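Local coordinates for hemolysin-related protein (Vibrio cholerae serotype O1, PDB 5V6F) that binds mannose-containing glycans, here mannotriose, through the second beta-prism lectin domain of the biofilm protein RbmC, at residues L24-S29 with G54-P59; G30-A35 with H81-K86; N42-P47 with I122-G127; D34-T39 with W129-F134. All coordinates share one frame; numbering follows the deposited sequence.

Interaction 1 of 4, residues L24-S29 with G54-P59. With MAN (alpha-D-mannopyranose), chain B.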
# COMPACT_ATOMS: atom_id res chain seq x y z
N LEU A 24 7.96 -7.60 6.97
CA LEU A 24 8.24 -6.76 5.81
C LEU A 24 7.00 -6.57 4.94
O LEU A 24 6.22 -7.50 4.74
CB LEU A 24 9.36 -7.35 4.95
CG LEU A 24 10.73 -7.47 5.63
CD1 LEU A 24 11.71 -8.20 4.71
CD2 LEU A 24 11.28 -6.12 6.02
N MET A 25 6.85 -5.35 4.42
CA MET A 25 5.86 -5.01 3.42
C MET A 25 6.59 -4.56 2.16
O MET A 25 7.41 -3.63 2.22
CB MET A 25 4.93 -3.91 3.93
CG MET A 25 3.85 -3.48 2.96
SD MET A 25 2.95 -2.09 3.66
CE MET A 25 1.70 -1.83 2.41
N TYR A 26 6.32 -5.23 1.04
CA TYR A 26 6.95 -4.92 -0.24
C TYR A 26 5.95 -4.23 -1.15
O TYR A 26 4.76 -4.58 -1.17
CB TYR A 26 7.47 -6.19 -0.92
CG TYR A 26 8.77 -6.72 -0.35
CD1 TYR A 26 8.78 -7.63 0.70
CD2 TYR A 26 9.99 -6.32 -0.88
CE1 TYR A 26 9.97 -8.12 1.21
CE2 TYR A 26 11.19 -6.80 -0.37
CZ TYR A 26 11.17 -7.70 0.67
OH TYR A 26 12.36 -8.18 1.18
N LEU A 27 6.43 -3.26 -1.92
CA LEU A 27 5.59 -2.51 -2.84
C LEU A 27 6.31 -2.29 -4.15
O LEU A 27 7.52 -2.05 -4.17
CB LEU A 27 5.20 -1.14 -2.26
CG LEU A 27 4.42 -1.13 -0.94
CD1 LEU A 27 5.37 -1.04 0.25
CD2 LEU A 27 3.43 0.02 -0.94
N ARG A 28 5.56 -2.39 -5.25
CA ARG A 28 5.95 -1.81 -6.53
C ARG A 28 5.17 -0.52 -6.72
O ARG A 28 3.96 -0.49 -6.47
CB ARG A 28 5.68 -2.78 -7.68
CG ARG A 28 6.77 -3.82 -7.88
CD ARG A 28 6.63 -4.56 -9.21
NE ARG A 28 5.70 -5.69 -9.14
CZ ARG A 28 4.45 -5.69 -9.59
NH1 ARG A 28 3.92 -4.62 -10.16
NH2 ARG A 28 3.71 -6.79 -9.47
N SER A 29 5.86 0.54 -7.14
CA SER A 29 5.21 1.83 -7.27
C SER A 29 5.87 2.63 -8.39
O SER A 29 7.03 2.41 -8.74
CB SER A 29 5.25 2.62 -5.96
OG SER A 29 6.57 2.99 -5.60
N GLY A 54 5.49 -0.39 -12.33
CA GLY A 54 6.29 0.31 -11.34
C GLY A 54 7.62 -0.39 -11.07
O GLY A 54 8.06 -1.28 -11.79
N VAL A 55 8.25 0.06 -9.98
CA VAL A 55 9.56 -0.40 -9.56
C VAL A 55 9.43 -0.98 -8.16
O VAL A 55 8.74 -0.41 -7.31
CB VAL A 55 10.58 0.76 -9.57
CG1 VAL A 55 11.94 0.30 -9.05
CG2 VAL A 55 10.71 1.36 -10.96
N LEU A 56 10.10 -2.11 -7.92
CA LEU A 56 10.10 -2.69 -6.59
C LEU A 56 10.93 -1.82 -5.66
O LEU A 56 12.11 -1.56 -5.93
CB LEU A 56 10.65 -4.12 -6.62
CG LEU A 56 10.68 -4.83 -5.26
CD1 LEU A 56 9.26 -5.16 -4.80
CD2 LEU A 56 11.53 -6.09 -5.31
N ARG A 57 10.32 -1.37 -4.58
CA ARG A 57 10.95 -0.44 -3.65
C ARG A 57 11.54 -1.21 -2.47
O ARG A 57 11.24 -2.38 -2.24
CB ARG A 57 9.93 0.59 -3.16
CG ARG A 57 9.20 1.31 -4.28
CD ARG A 57 10.15 2.20 -5.07
NE ARG A 57 9.51 2.79 -6.24
CZ ARG A 57 10.14 3.58 -7.11
NH1 ARG A 57 11.42 3.89 -6.93
NH2 ARG A 57 9.49 4.07 -8.16
N ALA A 58 12.40 -0.52 -1.73
CA ALA A 58 12.90 -1.08 -0.49
C ALA A 58 11.73 -1.42 0.43
O ALA A 58 10.75 -0.66 0.49
CB ALA A 58 13.85 -0.10 0.20
N PRO A 59 11.77 -2.55 1.13
CA PRO A 59 10.62 -2.94 1.95
C PRO A 59 10.44 -2.05 3.16
O PRO A 59 11.38 -1.43 3.67
CB PRO A 59 10.95 -4.38 2.37
CG PRO A 59 12.44 -4.44 2.32
CD PRO A 59 12.85 -3.55 1.19
C1 MAN B . 4.35 5.02 -14.15
C2 MAN B . 5.31 3.86 -14.36
C3 MAN B . 4.51 2.58 -14.49
C4 MAN B . 3.51 2.41 -13.31
C5 MAN B . 2.65 3.69 -13.13
C6 MAN B . 1.76 3.67 -11.89
O2 MAN B . 6.16 3.68 -13.23
O3 MAN B . 5.37 1.44 -14.58
O4 MAN B . 2.64 1.33 -13.57
O5 MAN B . 3.52 4.84 -13.03
O6 MAN B . 2.58 3.46 -10.74
O HOH W 1 8.91 -2.26 -0.92
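Ser29 holds OG between its backbone N and carbonyl carbon (chi1 66°), and Arg57 is bent at chi2 (-67°), which sets CD beside that hydroxyl. Beyond the bend the guanidinium takes Ser29 side-on, with two nitrogens on two atoms. Arg57 NE donates to Ser29 OG at 3.0 Å. Arg57 NH2 donates to Ser29 O, also at 3.0 Å, from above the carbonyl plane. Val55 N reaches Ser29 O from the opposite face of that plane, at 2.9 Å, so one carbonyl oxygen has two donors. Val55 CB lies over one face of the Arg57 guanidinium. Ser29 N donates back to Val55 O, which makes Ser29 and Val55 an antiparallel hydrogen-bonded pair. Arg28 and Leu56 form the adjoining non-hydrogen-bonded pair. These strands belong to one four-stranded sheet of the beta-prism lectin fold, with strand 55-61 at its edge. Past the pairs, Arg57 N gives Leu27 O an almost straight bond of 2.9 Å (172°). A water then accepts from Leu27 N and gives a weak bond to Arg57 O. At the far end Pro59 CB sits over the centre of the Tyr26 ring, 3.7 Å from its centroid, a CH-pi contact. Leu24 CD2 lies alongside Pro59 CB at 4.1 Å. The guanidinium of Arg28 turns to other partners, with NH1 bonded to the carbonyls of Gly53 and Gly46. At the sugar end, Gly54 N donates to O3 of the mannose at 2.9 Å.

Interaction 2 of 4, residues G30-A35 with H81-K86. With MAN (alpha-D-mannopyranose), chain B; BMA (beta-D-mannopyranose), chain C.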
# COMPACT_ATOMS: atom_id res chain seq x y z
N GLY A 30 5.09 3.56 -8.93
CA GLY A 30 5.55 4.55 -9.89
C GLY A 30 4.85 5.86 -9.61
O GLY A 30 5.08 6.48 -8.56
N PHE A 31 3.98 6.31 -10.53
CA PHE A 31 3.08 7.42 -10.25
C PHE A 31 1.91 7.00 -9.36
O PHE A 31 1.15 7.87 -8.92
CB PHE A 31 2.51 8.00 -11.55
CG PHE A 31 3.52 8.71 -12.42
CD1 PHE A 31 4.87 8.74 -12.08
CD2 PHE A 31 3.12 9.33 -13.59
CE1 PHE A 31 5.79 9.39 -12.89
CE2 PHE A 31 4.03 9.98 -14.40
CZ PHE A 31 5.37 10.01 -14.05
N ALA A 32 1.76 5.71 -9.11
CA ALA A 32 0.71 5.18 -8.24
C ALA A 32 1.29 3.98 -7.50
O ALA A 32 2.49 3.70 -7.59
CB ALA A 32 -0.54 4.82 -9.04
N ILE A 33 0.44 3.27 -6.77
CA ILE A 33 0.84 2.04 -6.09
C ILE A 33 0.42 0.88 -6.98
O ILE A 33 -0.78 0.64 -7.19
CB ILE A 33 0.22 1.94 -4.69
CG1 ILE A 33 0.67 3.12 -3.80
CG2 ILE A 33 0.58 0.60 -4.04
CD1 ILE A 33 2.19 3.29 -3.66
N ASP A 34 1.40 0.14 -7.50
CA ASP A 34 1.13 -0.93 -8.46
C ASP A 34 0.83 -2.26 -7.78
O ASP A 34 -0.03 -3.01 -8.26
CB ASP A 34 2.33 -1.11 -9.40
CG ASP A 34 2.57 0.10 -10.28
OD1 ASP A 34 3.23 1.05 -9.81
OD2 ASP A 34 2.10 0.10 -11.44
N ALA A 35 1.51 -2.58 -6.68
CA ALA A 35 1.35 -3.87 -6.03
C ALA A 35 1.88 -3.82 -4.61
O ALA A 35 2.80 -3.06 -4.30
CB ALA A 35 2.06 -4.98 -6.82
N HIS A 81 -7.80 4.61 -7.40
CA HIS A 81 -6.82 3.71 -6.80
C HIS A 81 -6.06 4.46 -5.71
O HIS A 81 -6.20 5.67 -5.54
CB HIS A 81 -5.81 3.17 -7.82
CG HIS A 81 -6.38 2.92 -9.18
ND1 HIS A 81 -6.89 1.69 -9.55
CD2 HIS A 81 -6.49 3.72 -10.26
CE1 HIS A 81 -7.31 1.75 -10.80
NE2 HIS A 81 -7.07 2.97 -11.26
N ILE A 82 -5.23 3.71 -4.99
CA ILE A 82 -4.23 4.32 -4.12
C ILE A 82 -3.08 4.79 -5.00
O ILE A 82 -2.53 4.01 -5.79
CB ILE A 82 -3.75 3.32 -3.06
CG1 ILE A 82 -4.90 3.01 -2.09
CG2 ILE A 82 -2.51 3.86 -2.32
CD1 ILE A 82 -4.55 2.02 -0.98
N VAL A 83 -2.71 6.06 -4.87
CA VAL A 83 -1.65 6.63 -5.68
C VAL A 83 -0.38 6.92 -4.88
O VAL A 83 0.71 6.95 -5.47
CB VAL A 83 -2.11 7.89 -6.44
CG1 VAL A 83 -3.20 7.52 -7.45
CG2 VAL A 83 -2.61 8.97 -5.48
N ALA A 84 -0.48 7.10 -3.56
CA ALA A 84 0.70 7.36 -2.76
C ALA A 84 0.48 6.87 -1.34
O ALA A 84 -0.63 6.92 -0.81
CB ALA A 84 1.06 8.85 -2.76
N ILE A 85 1.57 6.40 -0.73
CA ILE A 85 1.58 6.06 0.69
C ILE A 85 2.84 6.66 1.30
O ILE A 85 3.95 6.39 0.84
CB ILE A 85 1.56 4.55 0.96
CG1 ILE A 85 0.41 3.87 0.22
CG2 ILE A 85 1.43 4.29 2.46
CD1 ILE A 85 0.55 2.37 0.15
N LYS A 86 2.65 7.46 2.35
CA LYS A 86 3.76 7.95 3.16
C LYS A 86 3.83 7.10 4.43
O LYS A 86 2.88 7.06 5.21
CB LYS A 86 3.57 9.42 3.50
CG LYS A 86 4.67 10.00 4.38
CD LYS A 86 4.39 11.45 4.71
CE LYS A 86 5.28 11.93 5.83
NZ LYS A 86 4.92 13.31 6.26
C1 MAN B . 4.35 5.02 -14.15
C2 MAN B . 5.31 3.86 -14.36
C3 MAN B . 4.51 2.58 -14.49
C4 MAN B . 3.51 2.41 -13.31
C5 MAN B . 2.65 3.69 -13.13
C6 MAN B . 1.76 3.67 -11.89
O2 MAN B . 6.16 3.68 -13.23
O3 MAN B . 5.37 1.44 -14.58
O4 MAN B . 2.64 1.33 -13.57
O5 MAN B . 3.52 4.84 -13.03
O6 MAN B . 2.58 3.46 -10.74
C1 BMA C . 2.03 7.10 -18.75
C2 BMA C . 1.40 5.82 -19.28
C3 BMA C . 0.55 5.17 -18.16
C4 BMA C . 1.29 5.11 -16.82
C5 BMA C . 1.95 6.46 -16.48
C6 BMA C . 2.85 6.39 -15.28
O1 BMA C . 2.90 7.61 -19.74
O2 BMA C . 2.40 4.89 -19.66
O3 BMA C . 0.16 3.86 -18.49
O4 BMA C . 0.36 4.73 -15.78
O5 BMA C . 2.77 6.86 -17.60
O6 BMA C . 3.60 5.19 -15.36
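Ile33, Val83 and Ala32 carry most of this contact, and Ile33 buries the largest area of the three. Its backbone N donates to Ile82 O at 3.2 Å, the one hydrogen bond across the two segments. Its side chain points at the strand 81-86. CG1 stands beside the backbone N (chi1 -60°), where it meets Ile82 CG2 at 3.6 Å. The same CG1 also touches Ile85 CD1, at 4.0 Å. The strand segments 33-35 and 81-86 cross at 107°, close to perpendicular. Val83 leans away overall, yet its CG1 lies anti to the carbonyl carbon and touches Ala32 CB at 4.1 Å. Val83 O also receives a C-H...O contact from Ala32 CA at 3.3 Å. Val83 and Ala84 form a classic beta bulge. Ile33 also packs on Val131 of strand 131-137, in a third sheet.

Gly30 to Ala32 form a loop, closed by a bond from Gly30 N to Ala32 O. Its outer side meets the sugar. Phe31 N donates to mannose O5 at 2.9 Å, and Ala32 N donates to mannose O6 at 2.9 Å. Mannose C1 lies over one face of the Phe31 ring, offset toward the rim. Phe31 CD2 touches C6 of the neighbouring beta-mannose. This loop at the end of the sheets, with its backbone N-H groups and the Phe31 ring, is one part of the glycan pocket of the beta-prism lectin domain.

Interaction 3 of 4, residues N42-P47 with I122-G127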
# COMPACT_ATOMS: atom_id res chain seq x y z
N ASN A 42 5.24 -12.49 -3.47
CA ASN A 42 3.79 -12.60 -3.35
C ASN A 42 3.06 -11.26 -3.50
O ASN A 42 1.92 -11.13 -3.04
CB ASN A 42 3.41 -13.27 -2.02
CG ASN A 42 3.65 -12.38 -0.80
OD1 ASN A 42 3.99 -11.20 -0.91
ND2 ASN A 42 3.43 -12.95 0.38
N LEU A 43 3.66 -10.29 -4.18
CA LEU A 43 2.99 -9.01 -4.36
C LEU A 43 1.67 -9.18 -5.11
O LEU A 43 1.56 -9.98 -6.05
CB LEU A 43 3.89 -8.02 -5.10
CG LEU A 43 5.00 -7.39 -4.25
CD1 LEU A 43 6.24 -8.26 -4.24
CD2 LEU A 43 5.33 -5.99 -4.75
N VAL A 44 0.67 -8.41 -4.68
CA VAL A 44 -0.68 -8.43 -5.22
C VAL A 44 -0.89 -7.11 -5.95
O VAL A 44 -0.72 -6.04 -5.36
CB VAL A 44 -1.73 -8.60 -4.10
CG1 VAL A 44 -3.14 -8.47 -4.65
CG2 VAL A 44 -1.54 -9.93 -3.39
N GLY A 45 -1.26 -7.18 -7.22
CA GLY A 45 -1.49 -5.97 -7.99
C GLY A 45 -1.29 -6.24 -9.47
O GLY A 45 -1.46 -7.37 -9.93
N GLY A 46 -0.93 -5.19 -10.20
CA GLY A 46 -0.72 -5.31 -11.62
C GLY A 46 0.60 -5.98 -11.97
O GLY A 46 1.58 -5.89 -11.23
N PRO A 47 0.64 -6.65 -13.11
CA PRO A 47 1.88 -7.28 -13.56
C PRO A 47 2.84 -6.25 -14.13
O PRO A 47 2.46 -5.13 -14.48
CB PRO A 47 1.41 -8.26 -14.63
CG PRO A 47 0.20 -7.60 -15.21
CD PRO A 47 -0.47 -6.89 -14.06
N ILE A 122 -1.87 -8.26 5.71
CA ILE A 122 -2.28 -7.13 4.89
C ILE A 122 -3.31 -7.65 3.90
O ILE A 122 -3.04 -8.59 3.14
CB ILE A 122 -1.10 -6.49 4.14
CG1 ILE A 122 0.05 -6.17 5.10
CG2 ILE A 122 -1.57 -5.21 3.42
CD1 ILE A 122 1.31 -5.63 4.42
N ASN A 123 -4.50 -7.06 3.93
CA ASN A 123 -5.48 -7.30 2.89
C ASN A 123 -5.25 -6.28 1.79
O ASN A 123 -4.99 -5.11 2.07
CB ASN A 123 -6.90 -7.20 3.45
CG ASN A 123 -7.18 -8.22 4.53
OD1 ASN A 123 -6.69 -9.35 4.48
ND2 ASN A 123 -7.97 -7.83 5.53
N VAL A 124 -5.31 -6.74 0.54
CA VAL A 124 -5.02 -5.91 -0.62
C VAL A 124 -6.13 -6.12 -1.64
O VAL A 124 -6.46 -7.26 -1.97
CB VAL A 124 -3.65 -6.23 -1.25
CG1 VAL A 124 -3.35 -5.26 -2.37
CG2 VAL A 124 -2.56 -6.21 -0.19
N TRP A 125 -6.68 -5.02 -2.15
CA TRP A 125 -7.70 -5.06 -3.18
C TRP A 125 -7.09 -4.59 -4.50
O TRP A 125 -6.52 -3.50 -4.57
CB TRP A 125 -8.90 -4.19 -2.80
CG TRP A 125 -9.74 -4.77 -1.70
CD1 TRP A 125 -10.92 -5.45 -1.85
CD2 TRP A 125 -9.48 -4.72 -0.29
NE1 TRP A 125 -11.40 -5.83 -0.62
CE2 TRP A 125 -10.53 -5.40 0.35
CE3 TRP A 125 -8.45 -4.18 0.48
CZ2 TRP A 125 -10.59 -5.54 1.74
CZ3 TRP A 125 -8.51 -4.33 1.86
CH2 TRP A 125 -9.57 -5.00 2.47
N THR A 126 -7.20 -5.43 -5.53
CA THR A 126 -6.72 -5.08 -6.86
C THR A 126 -7.64 -5.69 -7.90
O THR A 126 -8.18 -6.78 -7.70
CB THR A 126 -5.28 -5.56 -7.10
OG1 THR A 126 -4.84 -5.13 -8.40
CG2 THR A 126 -5.17 -7.08 -7.02
N GLY A 127 -7.82 -4.97 -9.00
CA GLY A 127 -8.47 -5.48 -10.19
C GLY A 127 -7.53 -5.90 -11.29
O GLY A 127 -7.98 -6.13 -12.42
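Val44 and Thr126 meet methyl to methyl, and Val124 closes in beside them. Val44 carries CG1 anti to its backbone N (chi1 174°), which directs this methyl at the other strand. There it presses on Thr126 CG2 at 3.4 Å, tighter than a usual carbon contact. The same methyl reaches Val124 CG1 at 3.9 Å. Val124 also has CG1 anti to its backbone N, and the two valines slide past each other in opposite directions. Val44 and Thr126 cross obliquely.

In Thr126 the hydroxyl takes the place anti to the backbone N (chi1 -177°), and CG2 falls between N and the carbonyl carbon. The methyl therefore faces Val44, while OG1 comes beside Gly45 CA at 3.5 Å. Gly45 has an extended backbone with positive phi (155°), where a CB would be jammed against the carbonyl O of Val44. Strand 44-45 is the edge of one sheet of the prism. Strand 121-126 lies inside another sheet, so the contact joins two walls of the fold.

No hydrogen bond crosses between the segments. Thr126 OG1 is bonded to Leu130 O and to Gly128 N, within the turn of its own sheet. The polar end of the threonine thus serves that turn. What crosses to the 42-47 segment is methyl against methyl, plus the hydroxyl oxygen lying against Gly45 CA.

Interaction 4 of 4, residues D34-T39 with W129-F134. With MAN (alpha-D-mannopyranose), chain B.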
# COMPACT_ATOMS: atom_id res chain seq x y z
N ASP A 34 1.40 0.14 -7.50
CA ASP A 34 1.13 -0.93 -8.46
C ASP A 34 0.83 -2.26 -7.78
O ASP A 34 -0.03 -3.01 -8.26
CB ASP A 34 2.33 -1.11 -9.40
CG ASP A 34 2.57 0.10 -10.28
OD1 ASP A 34 3.23 1.05 -9.81
OD2 ASP A 34 2.10 0.10 -11.44
N ALA A 35 1.51 -2.58 -6.68
CA ALA A 35 1.35 -3.87 -6.03
C ALA A 35 1.88 -3.82 -4.61
O ALA A 35 2.80 -3.06 -4.30
CB ALA A 35 2.06 -4.98 -6.82
N ILE A 36 1.29 -4.66 -3.75
CA ILE A 36 1.66 -4.77 -2.34
C ILE A 36 1.78 -6.24 -1.97
O ILE A 36 0.91 -7.05 -2.34
CB ILE A 36 0.64 -4.08 -1.42
CG1 ILE A 36 0.72 -2.57 -1.58
CG2 ILE A 36 0.86 -4.49 0.05
CD1 ILE A 36 -0.37 -1.81 -0.85
N GLY A 37 2.82 -6.58 -1.22
CA GLY A 37 2.96 -7.92 -0.68
C GLY A 37 3.72 -7.96 0.63
O GLY A 37 4.04 -6.91 1.21
N THR A 38 4.01 -9.17 1.12
CA THR A 38 4.81 -9.35 2.32
C THR A 38 6.10 -10.12 2.06
O THR A 38 6.92 -10.26 2.98
CB THR A 38 4.00 -10.07 3.40
OG1 THR A 38 3.56 -11.35 2.92
CG2 THR A 38 2.78 -9.24 3.80
N THR A 39 6.31 -10.61 0.84
CA THR A 39 7.58 -11.15 0.39
C THR A 39 7.87 -10.58 -0.98
O THR A 39 7.00 -9.97 -1.61
CB THR A 39 7.57 -12.69 0.32
OG1 THR A 39 6.74 -13.10 -0.78
CG2 THR A 39 7.05 -13.29 1.61
N TRP A 129 -4.52 -4.18 -12.25
CA TRP A 129 -3.66 -3.11 -12.76
C TRP A 129 -2.94 -2.38 -11.64
O TRP A 129 -1.70 -2.34 -11.63
CB TRP A 129 -4.49 -2.13 -13.60
CG TRP A 129 -3.70 -0.96 -14.14
CD1 TRP A 129 -2.36 -0.93 -14.44
CD2 TRP A 129 -4.21 0.34 -14.46
NE1 TRP A 129 -2.02 0.31 -14.92
CE2 TRP A 129 -3.13 1.11 -14.94
CE3 TRP A 129 -5.48 0.93 -14.38
CZ2 TRP A 129 -3.28 2.43 -15.33
CZ3 TRP A 129 -5.62 2.24 -14.77
CH2 TRP A 129 -4.53 2.98 -15.24
N LEU A 130 -3.67 -1.80 -10.69
CA LEU A 130 -3.09 -1.08 -9.57
C LEU A 130 -3.74 -1.57 -8.28
O LEU A 130 -4.63 -2.43 -8.29
CB LEU A 130 -3.30 0.44 -9.74
CG LEU A 130 -2.71 1.03 -11.02
CD1 LEU A 130 -3.22 2.43 -11.23
CD2 LEU A 130 -1.19 1.01 -10.97
N VAL A 131 -3.27 -1.03 -7.16
CA VAL A 131 -3.85 -1.33 -5.86
C VAL A 131 -4.97 -0.33 -5.60
O VAL A 131 -4.74 0.88 -5.56
CB VAL A 131 -2.79 -1.26 -4.75
CG1 VAL A 131 -3.44 -1.38 -3.37
CG2 VAL A 131 -1.75 -2.36 -4.96
N GLU A 132 -6.19 -0.84 -5.43
CA GLU A 132 -7.30 0.02 -5.05
C GLU A 132 -7.38 0.26 -3.55
O GLU A 132 -7.80 1.34 -3.13
CB GLU A 132 -8.62 -0.57 -5.55
CG GLU A 132 -8.85 -0.34 -7.04
CD GLU A 132 -8.00 -1.23 -7.92
OE1 GLU A 132 -8.09 -2.47 -7.77
OE2 GLU A 132 -7.25 -0.71 -8.77
N GLY A 133 -6.97 -0.71 -2.73
CA GLY A 133 -7.05 -0.53 -1.30
C GLY A 133 -6.16 -1.52 -0.56
O GLY A 133 -5.69 -2.50 -1.13
N PHE A 134 -5.94 -1.23 0.72
CA PHE A 134 -5.27 -2.18 1.60
C PHE A 134 -5.68 -1.92 3.04
O PHE A 134 -6.22 -0.86 3.38
CB PHE A 134 -3.74 -2.15 1.44
CG PHE A 134 -3.05 -0.99 2.14
CD1 PHE A 134 -2.90 0.23 1.50
CD2 PHE A 134 -2.53 -1.14 3.42
CE1 PHE A 134 -2.26 1.28 2.13
CE2 PHE A 134 -1.89 -0.09 4.05
CZ PHE A 134 -1.76 1.12 3.41
C1 MAN B . 4.35 5.02 -14.15
C2 MAN B . 5.31 3.86 -14.36
C3 MAN B . 4.51 2.58 -14.49
C4 MAN B . 3.51 2.41 -13.31
C5 MAN B . 2.65 3.69 -13.13
C6 MAN B . 1.76 3.67 -11.89
O2 MAN B . 6.16 3.68 -13.23
O3 MAN B . 5.37 1.44 -14.58
O4 MAN B . 2.64 1.33 -13.57
O5 MAN B . 3.52 4.84 -13.03
O6 MAN B . 2.58 3.46 -10.74
O HOH W 2 0.59 -1.65 -12.90
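Strands 34-37 and 131-134 run in roughly the same direction, 30° apart with axes 7.3 Å apart at their closest, and no direct hydrogen bond joins the two segments. They come from two different sheets of the prism and meet through side chains. Ile36 points into the contact, and its CD1 extends away from CA (chi2 172°). That methyl touches Val131 CG1 at 4.0 Å and Phe134 CD1 at 4.0 Å. Ile36 crosses both partners at about a right angle. Val131 adds its other branch, with CG2 against Ala35 CA at 3.6 Å. Met25 and Leu27 of strand 24-29 also pack on Ile36.

Toward the sugar, Leu130 takes over. Its CD1 lies over one face of the Trp129 ring, 3.8 Å above the plane. Its CD2 rests against Asp34 OD2 at 3.4 Å, an apolar cover on that oxygen. Asp34 and Ala35 form a classic beta bulge opposite Arg28, and the carboxylate of Asp34 turns to the mannose. Mannose O6 donates to Asp34 OD1 at 2.7 Å, and mannose O4 donates to OD2. A water gives one bond to Asp34 OD2 and another to Trp129 O, so the two segments are linked through it. Trp129 itself touches a second mannose of the glycan.

Asp34 thus accepts from O4 with one oxygen and from O6 with the other, bridging the two hydroxyls. Both oxygens accept from the sugar, and OD2 also from a water, consistent with an ionised carboxylate.

In the fold
Interactions 1, 2 and 4 reach the bound mannose. Interaction 3 makes no contact with the sugar; its Gly46 is about 8 Å from the mannose. Interaction 1 lies within one sheet, and the other three tie different sheets of the prism together. Strand 33-37 serves interactions 2 and 4, whose centres are about 8 Å apart. It is the neighbour of strand 24-29, and Arg28 O with Asp34 N (2.8 Å) links interaction 1 to both. Interactions 3 and 4 are closest, with centres about 4 Å apart, and Val44 N reaches Ile36 O at 2.7 Å. His81 ND1 and Glu132 OE2 join segments 81-86 and 129-134. Asp34 O and Gly46 N, 3.1 Å apart, link interactions 2 and 3.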